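PDB 5U1T: separin from Saccharomyces cerevisiae, which cleaves a cohesin subunit as a caspase-like cysteine protease at the onset of anaphase, so that sister chromatids can separate, and is held inactive by securin until then. Local coordinates for residues A445-A448 / Q449-I452; E453-S456 / C457-V461; N467-L470 / S471-F474; N479-I482 / H483-R487; N498-E501 / I502-S505. All coordinates share one frame; numbering follows the deposited sequence.

Contact 1 of 5, residues A445-A448 / Q449-I452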
# COMPACT_ATOMS: atom_id res chain seq x y z
N ALA A 445 14.82 41.66 0.91
CA ALA A 445 14.11 42.67 1.70
C ALA A 445 14.55 42.64 3.16
O ALA A 445 14.78 41.57 3.73
CB ALA A 445 12.61 42.47 1.58
N GLN A 446 14.60 43.83 3.77
CA GLN A 446 15.23 44.06 5.07
C GLN A 446 14.47 43.64 6.32
O GLN A 446 15.02 43.71 7.41
CB GLN A 446 15.51 45.55 5.23
CG GLN A 446 15.91 46.24 3.97
CD GLN A 446 17.37 46.03 3.68
OE1 GLN A 446 17.91 44.95 3.88
NE2 GLN A 446 18.02 47.07 3.25
N SER A 447 13.20 43.28 6.19
CA SER A 447 12.42 42.92 7.37
C SER A 447 11.24 42.10 6.94
O SER A 447 11.04 41.89 5.75
CB SER A 447 11.95 44.16 8.13
OG SER A 447 10.76 44.70 7.59
N ALA A 448 10.47 41.63 7.90
CA ALA A 448 9.34 40.77 7.62
C ALA A 448 8.25 41.55 6.91
O ALA A 448 7.69 41.08 5.93
CB ALA A 448 8.81 40.14 8.89
N GLN A 449 7.97 42.75 7.40
CA GLN A 449 6.96 43.58 6.76
C GLN A 449 7.40 43.97 5.36
O GLN A 449 6.58 44.03 4.43
CB GLN A 449 6.66 44.82 7.60
CG GLN A 449 5.43 44.65 8.49
CD GLN A 449 4.22 44.08 7.73
OE1 GLN A 449 3.93 44.48 6.58
NE2 GLN A 449 3.51 43.14 8.36
N LYS A 450 8.69 44.22 5.18
CA LYS A 450 9.18 44.66 3.89
C LYS A 450 9.09 43.55 2.84
O LYS A 450 8.82 43.82 1.66
CB LYS A 450 10.60 45.20 4.02
CG LYS A 450 10.67 46.53 4.75
CD LYS A 450 12.07 47.12 4.74
CE LYS A 450 12.11 48.50 5.39
NZ LYS A 450 11.99 48.45 6.88
N LYS A 451 9.31 42.30 3.27
CA LYS A 451 9.15 41.14 2.40
C LYS A 451 7.70 40.96 1.96
O LYS A 451 7.44 40.70 0.80
CB LYS A 451 9.62 39.86 3.09
CG LYS A 451 11.11 39.72 3.19
CD LYS A 451 11.51 38.42 3.85
CE LYS A 451 12.94 38.49 4.35
NZ LYS A 451 13.15 37.45 5.39
N ILE A 452 6.78 41.09 2.91
CA ILE A 452 5.36 41.03 2.58
C ILE A 452 4.97 42.16 1.63
O ILE A 452 4.08 42.03 0.81
CB ILE A 452 4.50 41.07 3.85
CG1 ILE A 452 4.81 39.86 4.72
CG2 ILE A 452 3.02 41.05 3.51
CD1 ILE A 452 3.85 39.69 5.86

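Contact 2 of 5, residues E453-S456 / C457-V461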
# COMPACT_ATOMS: atom_id res chain seq x y z
N GLU A 453 5.66 43.28 1.73
CA GLU A 453 5.37 44.43 0.89
C GLU A 453 5.75 44.17 -0.56
O GLU A 453 4.95 44.40 -1.48
CB GLU A 453 6.10 45.64 1.42
CG GLU A 453 5.37 46.95 1.27
CD GLU A 453 5.94 47.99 2.21
OE1 GLU A 453 6.61 48.95 1.73
OE2 GLU A 453 5.74 47.82 3.44
N ILE A 454 6.98 43.69 -0.75
CA ILE A 454 7.48 43.31 -2.07
C ILE A 454 6.60 42.22 -2.67
O ILE A 454 6.36 42.19 -3.88
CB ILE A 454 8.94 42.82 -2.00
CG1 ILE A 454 9.85 43.97 -1.56
CG2 ILE A 454 9.38 42.21 -3.32
CD1 ILE A 454 9.75 45.22 -2.43
N PHE A 455 6.09 41.34 -1.83
CA PHE A 455 5.31 40.22 -2.29
C PHE A 455 4.07 40.69 -3.00
O PHE A 455 3.62 40.08 -3.95
CB PHE A 455 4.92 39.31 -1.15
CG PHE A 455 4.07 38.16 -1.57
CD1 PHE A 455 4.59 37.15 -2.32
CD2 PHE A 455 2.74 38.13 -1.26
CE1 PHE A 455 3.80 36.12 -2.74
CE2 PHE A 455 1.95 37.10 -1.68
CZ PHE A 455 2.48 36.10 -2.42
N SER A 456 3.53 41.80 -2.54
CA SER A 456 2.25 42.29 -3.01
C SER A 456 2.33 42.97 -4.35
O SER A 456 1.34 43.15 -5.01
CB SER A 456 1.68 43.26 -2.00
OG SER A 456 0.36 42.94 -1.70
N CYS A 457 3.53 43.38 -4.73
CA CYS A 457 3.77 43.88 -6.04
C CYS A 457 3.66 42.75 -7.03
O CYS A 457 3.32 42.97 -8.16
CB CYS A 457 5.15 44.51 -6.12
SG CYS A 457 5.40 45.95 -5.08
N LEU A 458 3.92 41.53 -6.60
CA LEU A 458 3.83 40.42 -7.52
C LEU A 458 2.50 39.74 -7.40
O LEU A 458 1.93 39.34 -8.36
CB LEU A 458 4.94 39.43 -7.22
CG LEU A 458 5.08 38.12 -7.98
CD1 LEU A 458 3.87 37.26 -7.73
CD2 LEU A 458 5.33 38.29 -9.44
N PHE A 459 2.00 39.60 -6.19
CA PHE A 459 0.71 38.95 -6.03
C PHE A 459 -0.33 40.01 -6.27
O PHE A 459 -0.85 40.63 -5.34
CB PHE A 459 0.58 38.28 -4.67
CG PHE A 459 -0.50 37.26 -4.61
CD1 PHE A 459 -0.31 36.01 -5.18
CD2 PHE A 459 -1.70 37.54 -3.99
CE1 PHE A 459 -1.31 35.04 -5.13
CE2 PHE A 459 -2.71 36.58 -3.93
CZ PHE A 459 -2.52 35.33 -4.50
N ASN A 460 -0.61 40.21 -7.55
CA ASN A 460 -1.41 41.34 -8.03
C ASN A 460 -2.17 40.92 -9.27
O ASN A 460 -1.56 40.39 -10.20
CB ASN A 460 -0.50 42.56 -8.31
CG ASN A 460 -1.26 43.77 -8.85
OD1 ASN A 460 -1.42 43.93 -10.07
ND2 ASN A 460 -1.69 44.65 -7.94
N VAL A 461 -3.47 41.16 -9.29
CA VAL A 461 -4.32 40.68 -10.38
C VAL A 461 -3.94 41.15 -11.80
O VAL A 461 -4.20 40.41 -12.75
CB VAL A 461 -5.79 41.06 -10.12
CG1 VAL A 461 -6.00 42.52 -10.33
CG2 VAL A 461 -6.70 40.29 -11.04

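Contact 3 of 5, residues N467-L470 / S471-F474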
# COMPACT_ATOMS: atom_id res chain seq x y z
N ASN A 467 -5.57 36.80 -18.83
CA ASN A 467 -5.52 35.40 -19.19
C ASN A 467 -6.78 34.68 -18.70
O ASN A 467 -7.13 34.77 -17.52
CB ASN A 467 -4.27 34.75 -18.62
CG ASN A 467 -4.07 33.35 -19.12
OD1 ASN A 467 -4.83 32.44 -18.78
ND2 ASN A 467 -3.03 33.16 -19.92
N ASP A 468 -7.45 33.97 -19.58
CA ASP A 468 -8.75 33.41 -19.22
C ASP A 468 -8.73 31.88 -19.11
O ASP A 468 -9.70 31.21 -19.46
CB ASP A 468 -9.81 33.85 -20.23
CG ASP A 468 -9.40 33.55 -21.65
OD1 ASP A 468 -8.43 32.77 -21.82
OD2 ASP A 468 -10.04 34.09 -22.59
N THR A 469 -7.62 31.35 -18.62
CA THR A 469 -7.49 29.91 -18.41
C THR A 469 -7.31 29.61 -16.93
O THR A 469 -6.62 30.33 -16.23
CB THR A 469 -6.30 29.32 -19.19
OG1 THR A 469 -5.06 29.73 -18.58
CG2 THR A 469 -6.34 29.77 -20.64
N LEU A 470 -7.93 28.54 -16.45
CA LEU A 470 -7.66 28.04 -15.10
C LEU A 470 -6.20 27.57 -14.99
O LEU A 470 -5.57 27.76 -13.96
CB LEU A 470 -8.61 26.90 -14.74
CG LEU A 470 -8.58 26.37 -13.31
CD1 LEU A 470 -9.20 27.36 -12.37
CD2 LEU A 470 -9.28 25.02 -13.22
N SER A 471 -5.68 26.98 -16.06
CA SER A 471 -4.30 26.49 -16.04
C SER A 471 -3.30 27.59 -15.73
O SER A 471 -2.41 27.39 -14.92
CB SER A 471 -3.93 25.80 -17.36
OG SER A 471 -4.46 26.46 -18.50
N PHE A 472 -3.46 28.76 -16.32
CA PHE A 472 -2.52 29.82 -16.05
C PHE A 472 -2.56 30.35 -14.63
O PHE A 472 -1.55 30.59 -14.04
CB PHE A 472 -2.68 30.98 -17.02
CG PHE A 472 -1.80 32.13 -16.68
CD1 PHE A 472 -0.48 32.12 -17.03
CD2 PHE A 472 -2.27 33.18 -15.95
CE1 PHE A 472 0.35 33.15 -16.68
CE2 PHE A 472 -1.45 34.20 -15.60
CZ PHE A 472 -0.14 34.19 -15.97
N VAL A 473 -3.75 30.52 -14.09
CA VAL A 473 -3.88 31.07 -12.76
C VAL A 473 -3.44 30.11 -11.68
O VAL A 473 -3.04 30.53 -10.63
CB VAL A 473 -5.29 31.60 -12.50
CG1 VAL A 473 -6.31 30.54 -12.75
CG2 VAL A 473 -5.40 32.11 -11.10
N PHE A 474 -3.53 28.83 -11.95
CA PHE A 474 -3.08 27.85 -10.99
C PHE A 474 -1.58 27.81 -11.02
O PHE A 474 -0.93 27.79 -10.01
CB PHE A 474 -3.63 26.50 -11.36
CG PHE A 474 -4.55 25.97 -10.34
CD1 PHE A 474 -4.06 25.38 -9.21
CD2 PHE A 474 -5.88 26.10 -10.49
CE1 PHE A 474 -4.89 24.91 -8.26
CE2 PHE A 474 -6.73 25.63 -9.54
CZ PHE A 474 -6.24 25.03 -8.42

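Contact 4 of 5, residues N479-I482 / H483-R487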
# COMPACT_ATOMS: atom_id res chain seq x y z
N ASN A 479 3.26 28.59 -8.05
CA ASN A 479 4.65 29.00 -8.07
C ASN A 479 4.93 30.18 -7.15
O ASN A 479 5.99 30.25 -6.52
CB ASN A 479 5.08 29.34 -9.48
CG ASN A 479 5.50 28.12 -10.24
OD1 ASN A 479 6.69 27.85 -10.38
ND2 ASN A 479 4.53 27.34 -10.71
N ALA A 480 3.97 31.11 -7.06
CA ALA A 480 4.10 32.26 -6.16
C ALA A 480 4.09 31.75 -4.73
O ALA A 480 4.68 32.34 -3.83
CB ALA A 480 2.98 33.27 -6.39
N PHE A 481 3.39 30.64 -4.53
CA PHE A 481 3.32 30.04 -3.22
C PHE A 481 4.64 29.36 -2.84
O PHE A 481 5.23 29.66 -1.80
CB PHE A 481 2.21 29.02 -3.16
CG PHE A 481 2.05 28.40 -1.82
CD1 PHE A 481 2.75 27.25 -1.49
CD2 PHE A 481 1.19 28.96 -0.89
CE1 PHE A 481 2.62 26.68 -0.26
CE2 PHE A 481 1.05 28.38 0.35
CZ PHE A 481 1.77 27.23 0.66
N ILE A 482 5.06 28.42 -3.68
CA ILE A 482 6.31 27.73 -3.45
C ILE A 482 7.50 28.68 -3.34
O ILE A 482 8.27 28.59 -2.38
CB ILE A 482 6.59 26.72 -4.57
CG1 ILE A 482 5.67 25.51 -4.43
CG2 ILE A 482 8.03 26.26 -4.53
CD1 ILE A 482 5.40 24.79 -5.73
N HIS A 483 7.67 29.60 -4.28
CA HIS A 483 8.92 30.35 -4.33
C HIS A 483 8.94 31.66 -3.54
O HIS A 483 10.01 32.21 -3.29
CB HIS A 483 9.28 30.67 -5.78
CG HIS A 483 9.50 29.46 -6.63
ND1 HIS A 483 10.76 29.03 -7.00
CD2 HIS A 483 8.63 28.59 -7.20
CE1 HIS A 483 10.65 27.95 -7.75
NE2 HIS A 483 9.37 27.66 -7.89
N CYS A 484 7.76 32.15 -3.15
CA CYS A 484 7.64 33.49 -2.59
C CYS A 484 6.85 33.56 -1.30
O CYS A 484 7.34 34.08 -0.30
CB CYS A 484 7.01 34.44 -3.62
SG CYS A 484 8.05 34.79 -5.06
N PHE A 485 5.62 33.04 -1.31
CA PHE A 485 4.73 33.14 -0.16
C PHE A 485 5.31 32.49 1.08
O PHE A 485 5.22 33.03 2.17
CB PHE A 485 3.37 32.52 -0.49
CG PHE A 485 2.42 32.50 0.66
CD1 PHE A 485 1.71 33.62 1.01
CD2 PHE A 485 2.21 31.33 1.38
CE1 PHE A 485 0.82 33.59 2.06
CE2 PHE A 485 1.32 31.29 2.43
CZ PHE A 485 0.63 32.42 2.78
N THR A 486 5.94 31.34 0.90
CA THR A 486 6.49 30.55 2.01
C THR A 486 7.66 31.25 2.73
O THR A 486 7.95 30.97 3.90
CB THR A 486 6.98 29.20 1.51
OG1 THR A 486 7.89 29.43 0.42
CG2 THR A 486 5.80 28.35 1.03
N ARG A 487 8.31 32.16 2.02
CA ARG A 487 9.35 33.01 2.59
C ARG A 487 8.80 34.10 3.50
O ARG A 487 9.56 34.78 4.19
CB ARG A 487 10.17 33.66 1.48
CG ARG A 487 10.58 32.67 0.44
CD ARG A 487 11.39 33.33 -0.63
NE ARG A 487 12.82 33.29 -0.34
CZ ARG A 487 13.56 32.20 -0.46
NH1 ARG A 487 13.00 31.05 -0.86
NH2 ARG A 487 14.86 32.24 -0.18

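Contact 5 of 5, residues N498-E501 / I502-S505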
# COMPACT_ATOMS: atom_id res chain seq x y z
N ASN A 498 -5.23 44.27 -3.96
CA ASN A 498 -5.32 44.25 -5.40
C ASN A 498 -5.09 42.89 -6.02
O ASN A 498 -4.26 42.72 -6.87
CB ASN A 498 -4.44 45.34 -6.03
CG ASN A 498 -4.72 45.55 -7.50
OD1 ASN A 498 -5.82 45.37 -7.95
ND2 ASN A 498 -3.72 45.93 -8.24
N SER A 499 -5.85 41.92 -5.56
CA SER A 499 -5.81 40.58 -6.14
C SER A 499 -7.21 40.02 -6.20
O SER A 499 -8.10 40.46 -5.45
CB SER A 499 -4.90 39.65 -5.33
OG SER A 499 -5.30 39.62 -3.97
N SER A 500 -7.43 39.06 -7.09
CA SER A 500 -8.73 38.44 -7.28
C SER A 500 -9.11 37.45 -6.20
O SER A 500 -8.30 37.04 -5.37
CB SER A 500 -8.78 37.72 -8.61
OG SER A 500 -7.85 36.66 -8.58
N GLU A 501 -10.38 37.08 -6.24
CA GLU A 501 -10.93 36.02 -5.44
C GLU A 501 -10.25 34.71 -5.79
O GLU A 501 -9.84 33.95 -4.91
CB GLU A 501 -12.43 35.92 -5.70
CG GLU A 501 -13.09 34.87 -4.92
CD GLU A 501 -14.58 34.82 -5.19
OE1 GLU A 501 -15.00 34.11 -6.14
OE2 GLU A 501 -15.31 35.49 -4.45
N ILE A 502 -10.13 34.46 -7.08
CA ILE A 502 -9.53 33.24 -7.58
C ILE A 502 -8.07 33.09 -7.10
O ILE A 502 -7.66 32.03 -6.59
CB ILE A 502 -9.63 33.19 -9.11
CG1 ILE A 502 -11.06 33.55 -9.52
CG2 ILE A 502 -9.22 31.84 -9.63
CD1 ILE A 502 -11.48 33.07 -10.89
N MET A 503 -7.29 34.15 -7.24
CA MET A 503 -5.91 34.14 -6.77
C MET A 503 -5.80 33.82 -5.28
O MET A 503 -4.91 33.07 -4.87
CB MET A 503 -5.23 35.48 -7.05
CG MET A 503 -4.93 35.72 -8.50
SD MET A 503 -4.29 37.39 -8.78
CE MET A 503 -2.67 37.31 -8.00
N LEU A 504 -6.69 34.42 -4.48
CA LEU A 504 -6.66 34.18 -3.04
C LEU A 504 -7.03 32.71 -2.71
O LEU A 504 -6.47 32.09 -1.79
CB LEU A 504 -7.58 35.15 -2.31
CG LEU A 504 -7.11 36.61 -2.23
CD1 LEU A 504 -8.23 37.50 -1.73
CD2 LEU A 504 -5.89 36.77 -1.35
N SER A 505 -7.96 32.15 -3.49
CA SER A 505 -8.44 30.80 -3.28
C SER A 505 -7.36 29.73 -3.53
O SER A 505 -7.12 28.86 -2.69
CB SER A 505 -9.65 30.54 -4.18
OG SER A 505 -10.27 29.32 -3.81

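Contact 1 of 5, residues A445-A448 / Q449-I452
Ser-447 caps the first turn of helix 448-458: its OG accepts from Lys-450 N at 3.2 Å, with an N-H...O angle of 157°. A chi1 of 84° sets the hydroxyl between the residue's own backbone N and carbonyl carbon, and so turns OG in over the start of the helix. The same residue serves a second amide through its backbone, Lys-451 N giving to Ser-447 O at 3.1 Å. Ile-452 N then bonds Ala-448 O at 3.2 Å, the next i to i+4 step. Beside the cap runs the aliphatic part of Lys-450, whose CG passes 3.4 Å from Ser-447 OG. Farther out, its CD meets Gln-446 CB at 3.8 Å; the two chains slant across one another, and the amide of Gln-446 leads away from the helix. The bend of Lys-450 at chi4 (75°) brings its NZ back to 4.0 Å from Ser-447 OG. Ala-445, already released from helix 431-444, directs its buried methyl at the incoming turn, where CB meets Lys-451 CG at 3.5 Å. Only Ala-445 and Gln-446 separate helix 431-444 from the N-cap residue of the next helix. Around this tight connection, Gln-446 leans on Lys-406, and Lys-450 O receives a weak hydrogen bond from His-408 at the start of helix 408-425. Lys-451 and Ile-452 rest on Leu-488 in the loop after helix 470-485, and Ile-452 also reaches Ile-490.

Contact 2 of 5, residues E453-S456 / C457-V461
Phe-455 O is shared by two amides, Phe-459 N and Leu-458 N, as helix 448-458 comes apart. The bond from Phe-459 N is 2.8 Å long and lies in the carbonyl plane, whereas Leu-458 N, at 3.0 Å from the same O, approaches from well above that plane. Cys-457 N likewise takes an i to i+3 route to Ile-454 O, 3.2 Å away. The turn is therefore tightening where the helix ends, and Phe-459 then becomes the centre of an inverse gamma turn, closed by a weak bond from Asn-460 N to Leu-458 O. Both phenylalanines carry CG opposite their backbone N (chi1 178° for Phe-455, -161° for Phe-459), which sends the side chains alongside each other in one direction. Their rings are near parallel, at 13°, but slid so far that they hardly overlap, the centroids being 5.5 Å apart. The closest approach of the two side chains is Phe-455 CE2 on Phe-459 CB, 3.5 Å. Phe-496 joins the pair, meeting the Phe-455 ring edge-to-face, while Leu-458 faces Phe-438 of helix 431-444 and Phe-476 of helix 470-485. Beyond the turn, Asn-460 OD1 accepts from Tyr-462 N. The chemistry is divided: one doubly used carbonyl ties off the last amides of the helix, and the buried aromatic pair adds apolar contact without a true stack.

Contact 3 of 5, residues N467-L470 / S471-F474
Helix 470-485 takes up regular i to i+4 bonding with Phe-474 N on Leu-470 O at 3.1 Å, directly after Thr-469, which occupies the N-cap. Thr-469 OG1 accepts from Phe-472 N at 2.9 Å and donates a hydrogen bond to Asn-467 OD1 at 2.7 Å. That second bond lies in the amide's carbonyl plane, on a lone pair. Asn-467 OD1 also receives Thr-469 N at 3.0 Å, from a tilted direction, which makes an Asx turn. One amide oxygen thus grips the cap residue by backbone and side chain, and this fixes how OG1 is turned toward the helix. With chi1 -172°, CG of Asn-467 lies opposite its backbone N, which slants the amide across the root of Phe-472, Asn-467 CG 3.5 Å from Phe-472 CG and the flat groups inclined by 26°. With an alanine replacing this asparagine, both donors of Thr-469 would probably lose their acceptor, its hydroxyl would be freer to turn, and Phe-472 would lose the amide that lies against its CB and CG. On another side of the helix, Leu-470 and Phe-474 lie side by side, Leu-470 CG resting 3.9 Å from Phe-474 CD2. These two pack on Ile-528 of helix 523-533, and Phe-474 also meets the ring of Phe-603. Val-473 faces Ile-502 of helix 501-509, while Asn-467 O accepts from Trp-68 NE1, tying in an earlier part of the chain.

Contact 4 of 5, residues N479-I482 / H483-R487
Phe-481 (chi1 -178°) and Phe-485 (chi1 176°) both extend CG opposite the backbone N, which throws the two rings out from the same flank of helix 470-485. Their planes differ by 24° and are slid apart, the centroids 5.2 Å from each other, so they meet about Phe-481 CE2 and Phe-485 CD2. Thr-486 comes at Phe-481 roughly at a right angle, its CG2 over one face in a CH-pi contact, 4.2 Å from the centroid. The hydroxyl of Thr-486 turns back to the helix, OG1 giving to Ile-482 O at 2.9 Å from above the carbonyl plane. The backbone here makes a wider, pi-type turn: Phe-485 N reaches back five residues to Ala-480 O at 2.8 Å, and Thr-486 N does the same to Phe-481 O at 3.3 Å. Ala-480 O also accepts weakly from Cys-484 N. His-483 N makes an ordinary i to i+4 bond to Asn-479 O at 2.9 Å. That oxygen also lies at the edge of the imidazole, in its plane, while Ile-482 CG2 covers a face, 4.0 Å from the His-483 centroid. The Asn-479 amide runs nearly parallel to the imidazole but offset, OD1 3.7 Å from His-483 NE2; its ND2 gives to Asp-475 O. Glu-439 of helix 431-444 accepts from His-483 ND1 and forms a salt bridge with Arg-487, while Ile-482 packs on an apolar side chain of another protein chain.

Contact 5 of 5, residues N498-E501 / I502-S505
Ser-500 stands at the N-cap of helix 501-509, and its OG accepts from Met-503 N at 2.9 Å with an N-H...O angle of 164°. Its chi1 of 64° tucks the hydroxyl over the first turn, where Met-503 CB lies 3.3 Å from Ser-500 OG. The carbonyl of the same serine takes Leu-504 N at 3.2 Å, with the donor tilted well out of the carbonyl plane. This is the close side of the contact, and it is buried: Met-503 continues toward Phe-476 and Cys-477 of helix 470-485. Ser-500 OG has a second bond, to His-66 NE2, which links the cap to a distant part of the chain. Without the hydroxyl, as in an alanine at this position, Met-503 N would probably be left uncapped and His-66 would lose its mate. Glu-501 is drawn out straight, its OE1 bonding Ser-522, Ser-525 and His-551, so that the buried carboxylate is well supplied with polar partners, and Ser-505 OG likewise finds Ser-525 O. The looser side lies toward the loop, where Ser-499 is partly open to solvent. Its OG bonds Phe-496 O and lies 3.9 Å from Leu-504 CD2, a light van der Waals touch. There Met-503, bent at chi3 (69°), curls its sulfur and methyl past the loop, the terminal CE stopping 4.2 Å from Ser-499 CB.

Contacts 1 and 2 follow one another on helix 448-458, their centres 12 Å apart, and contacts 3 and 4 lie 18 Å apart near the two ends of helix 470-485. The helices pack together at, among other places, Phe-455 CE1 of contact 2, which lies 3.7 Å from Cys-484 CB of contact 4. Contact 5 joins both: Val-461 N probably bonds Asn-498 O at 3.0 Å, and Val-473 CG2 of contact 3 touches Ile-502 CG2 at 4.1 Å. Contacts 1, 3 and 5 are serine or threonine N-caps, whereas 2 and 4 lie toward the C-terminal ends of their helices. All five belong to the helical region, away from Cys-1497, the probable catalytic residue.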